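Local coordinates for prolyl oligopeptidase (Novosphingobium capsulatum, PDB 1YR2), which probably hydrolyses oligopeptides on the carboxyl side of proline, and to some extent alanine, as a serine peptidase of the S9A family, at residues Pro475-Arg480 with Phe520-Leu525. Residues are numbered along the deposited sequence; the frame is centred on the assembly and turned at random.
Sequences PMFIVR and FALANL
Pro475 accepts a hydrogen bond from Asn524 N (3.0 Å to Pro475 O, 175° at the hydrogen), opening an antiparallel ladder in the mixed sheet of the α/β-hydrolase domain; the strand axes run 167° apart. Asn524 centres an inverse gamma turn where strand 519-523 ends, and its ND2 hydrogen-bonds Glu530 OE2 and Leu502 O. Met476 and Ala523 form a non-hydrogen-bonded pair; Met476 CG, anti to the backbone N, lies alongside Leu522 O, and SD stands 4.2 Å from Ala521 CB, on the face covered by helix 544-560. Phe477 and Leu522 form a hydrogen-bonded pair: Phe477 N donates to Leu522 O at 2.9 Å and Leu522 N to Phe477 O at 3.0 Å. On the other face Phe477 CE2 lies 3.5 Å from Asn524 OD1, ring and amide planes 85° apart, and CD2 meets Leu522 CD2 at 4.2 Å. An alanine here would probably open a gap beside Asn524 OD1 and Leu522 CD2. Ile478 and Ala521 form a non-hydrogen-bonded pair, with a CA-H...O contact from Ile478 CA to Phe520 O. Val479 N hydrogen-bonds Phe520 O in the carbonyl plane at 2.7 Å, while Val479 CG2 sits in plane at the Phe520 ring edge, 3.9 Å from CD2.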
ATOM      1  N   PRO A 475       1.585  -3.394  18.568  1.00 12.79           N
ATOM      2  CA  PRO A 475       0.933  -4.471  17.810  1.00 12.38           C
ATOM      3  C   PRO A 475       1.920  -5.283  16.947  1.00 11.39           C
ATOM      4  O   PRO A 475       2.899  -4.782  16.414  1.00 13.65           O
ATOM      5  CB  PRO A 475      -0.083  -3.732  16.916  1.00 12.38           C
ATOM      6  CG  PRO A 475      -0.026  -2.286  17.297  1.00 12.31           C
ATOM      7  CD  PRO A 475       1.329  -2.064  17.981  1.00 11.85           C
ATOM      8  N   MET A 476       1.651  -6.566  16.864  1.00 11.15           N
ATOM      9  CA  MET A 476       2.351  -7.446  15.931  1.00  9.70           C
ATOM     10  C   MET A 476       1.376  -8.442  15.311  1.00 10.76           C
ATOM     11  O   MET A 476       0.531  -9.011  16.004  1.00 10.88           O
ATOM     12  CB  MET A 476       3.482  -8.189  16.623  1.00 10.21           C
ATOM     13  CG  MET A 476       4.220  -9.196  15.741  1.00  9.99           C
ATOM     14  SD  MET A 476       5.815  -9.650  16.471  1.00 13.04           S
ATOM     15  CE  MET A 476       5.352 -10.135  18.096  1.00 12.63           C
ATOM     16  N   PHE A 477       1.541  -8.664  13.998  1.00  9.62           N
ATOM     17  CA  PHE A 477       0.808  -9.673  13.234  1.00  9.91           C
ATOM     18  C   PHE A 477       1.671 -10.909  13.158  1.00 10.68           C
ATOM     19  O   PHE A 477       2.900 -10.819  13.027  1.00  9.08           O
ATOM     20  CB  PHE A 477       0.553  -9.236  11.778  1.00 11.48           C
ATOM     21  CG  PHE A 477      -0.325  -8.044  11.620  1.00  9.73           C
ATOM     22  CD1 PHE A 477      -1.640  -8.080  12.032  1.00 13.22           C
ATOM     23  CD2 PHE A 477       0.174  -6.860  11.097  1.00 11.36           C
ATOM     24  CE1 PHE A 477      -2.446  -6.962  11.942  1.00 14.40           C
ATOM     25  CE2 PHE A 477      -0.649  -5.734  10.979  1.00 11.94           C
ATOM     26  CZ  PHE A 477      -1.961  -5.806  11.387  1.00 11.98           C
ATOM     27  N   ILE A 478       1.052 -12.067  13.292  1.00 10.19           N
ATOM     28  CA  ILE A 478       1.739 -13.355  13.138  1.00 11.45           C
ATOM     29  C   ILE A 478       0.908 -14.183  12.179  1.00 10.96           C
ATOM     30  O   ILE A 478      -0.306 -14.350  12.391  1.00 11.44           O
ATOM     31  CB  ILE A 478       1.792 -14.043  14.517  1.00 11.35           C
ATOM     32  CG1 ILE A 478       2.636 -13.224  15.477  1.00 13.24           C
ATOM     33  CG2 ILE A 478       2.442 -15.448  14.405  1.00 12.47           C
ATOM     34  CD1 ILE A 478       2.366 -13.579  16.893  1.00 18.87           C
ATOM     35  N   VAL A 479       1.535 -14.706  11.136  1.00 11.00           N
ATOM     36  CA  VAL A 479       0.812 -15.313  10.046  1.00 10.32           C
ATOM     37  C   VAL A 479       1.417 -16.666   9.815  1.00 11.27           C
ATOM     38  O   VAL A 479       2.607 -16.795   9.622  1.00 10.47           O
ATOM     39  CB  VAL A 479       0.976 -14.497   8.745  1.00 10.27           C
ATOM     40  CG1 VAL A 479       0.060 -15.065   7.669  1.00 11.56           C
ATOM     41  CG2 VAL A 479       0.638 -13.058   8.987  1.00 11.85           C
ATOM     42  N   ARG A 480       0.589 -17.683   9.869  1.00 11.59           N
ATOM     43  CA  ARG A 480       1.073 -19.067   9.755  1.00 11.94           C
ATOM     44  C   ARG A 480       0.073 -19.922   9.033  1.00 12.15           C
ATOM     45  O   ARG A 480      -1.141 -19.761   9.196  1.00 12.15           O
ATOM     46  CB  ARG A 480       1.236 -19.662  11.132  1.00 12.85           C
ATOM     47  CG  ARG A 480       2.455 -19.146  11.866  1.00 12.51           C
ATOM     48  CD  ARG A 480       2.550 -19.579  13.313  1.00 11.57           C
ATOM     49  NE  ARG A 480       1.490 -18.998  14.140  1.00 16.08           N
ATOM     50  CZ  ARG A 480       1.486 -19.086  15.459  1.00 18.25           C
ATOM     51  NH1 ARG A 480       2.459 -19.736  16.080  1.00 18.38           N
ATOM     52  NH2 ARG A 480       0.498 -18.558  16.168  1.00 19.56           N
ATOM     53  N   PHE A 520       5.541 -15.983   9.682  1.00 11.88           N
ATOM     54  CA  PHE A 520       5.788 -14.597   9.357  1.00 10.98           C
ATOM     55  C   PHE A 520       5.235 -13.707  10.469  1.00 10.89           C
ATOM     56  O   PHE A 520       4.133 -13.930  11.000  1.00 10.89           O
ATOM     57  CB  PHE A 520       5.210 -14.256   7.992  1.00 11.88           C
ATOM     58  CG  PHE A 520       5.268 -12.792   7.650  1.00 10.13           C
ATOM     59  CD1 PHE A 520       6.474 -12.190   7.331  1.00 14.95           C
ATOM     60  CD2 PHE A 520       4.140 -12.011   7.699  1.00 15.60           C
ATOM     61  CE1 PHE A 520       6.540 -10.850   6.971  1.00 14.81           C
ATOM     62  CE2 PHE A 520       4.187 -10.644   7.382  1.00 16.51           C
ATOM     63  CZ  PHE A 520       5.418 -10.064   7.021  1.00 14.59           C
ATOM     64  N   ALA A 521       6.041 -12.721  10.843  1.00 10.65           N
ATOM     65  CA  ALA A 521       5.662 -11.738  11.858  1.00 11.43           C
ATOM     66  C   ALA A 521       6.030 -10.367  11.384  1.00 10.62           C
ATOM     67  O   ALA A 521       7.053 -10.165  10.732  1.00 10.17           O
ATOM     68  CB  ALA A 521       6.373 -12.083  13.134  1.00 12.71           C
ATOM     69  N   LEU A 522       5.174  -9.402  11.661  1.00 10.57           N
ATOM     70  CA  LEU A 522       5.402  -8.030  11.290  1.00 10.40           C
ATOM     71  C   LEU A 522       5.006  -7.168  12.479  1.00 11.14           C
ATOM     72  O   LEU A 522       3.876  -7.262  12.956  1.00 10.63           O
ATOM     73  CB  LEU A 522       4.572  -7.653  10.067  1.00 11.35           C
ATOM     74  CG  LEU A 522       4.747  -6.219   9.510  1.00 13.12           C
ATOM     75  CD1 LEU A 522       4.336  -6.128   8.085  1.00 16.09           C
ATOM     76  CD2 LEU A 522       3.944  -5.181  10.307  1.00 14.71           C
ATOM     77  N   ALA A 523       5.949  -6.375  12.970  1.00 11.39           N
ATOM     78  CA  ALA A 523       5.712  -5.497  14.144  1.00 11.35           C
ATOM     79  C   ALA A 523       5.454  -4.063  13.698  1.00 11.34           C
ATOM     80  O   ALA A 523       6.171  -3.528  12.864  1.00 10.71           O
ATOM     81  CB  ALA A 523       6.905  -5.553  15.050  1.00 13.05           C
ATOM     82  N   ASN A 524       4.425  -3.452  14.256  1.00 10.93           N
ATOM     83  CA  ASN A 524       3.995  -2.099  13.922  1.00 10.37           C
ATOM     84  C   ASN A 524       4.708  -1.135  14.881  1.00 10.47           C
ATOM     85  O   ASN A 524       4.112  -0.494  15.738  1.00  9.57           O
ATOM     86  CB  ASN A 524       2.483  -1.986  14.061  1.00 11.52           C
ATOM     87  CG  ASN A 524       1.744  -2.759  12.998  1.00 10.78           C
ATOM     88  OD1 ASN A 524       1.226  -3.863  13.260  1.00 13.99           O
ATOM     89  ND2 ASN A 524       1.788  -2.244  11.738  1.00 11.29           N
ATOM     90  N   LEU A 525       6.014  -1.052  14.684  1.00 11.08           N
ATOM     91  CA  LEU A 525       6.915  -0.298  15.523  1.00 10.07           C
ATOM     92  C   LEU A 525       6.537   1.185  15.579  1.00 11.69           C
ATOM     93  O   LEU A 525       5.980   1.754  14.616  1.00 11.19           O
ATOM     94  CB  LEU A 525       8.314  -0.410  14.943  1.00 11.04           C
ATOM     95  CG  LEU A 525       8.843  -1.817  14.678  1.00 11.67           C
ATOM     96  CD1 LEU A 525      10.158  -1.727  13.925  1.00 10.68           C
ATOM     97  CD2 LEU A 525       9.050  -2.586  15.882  1.00  9.33           C
TER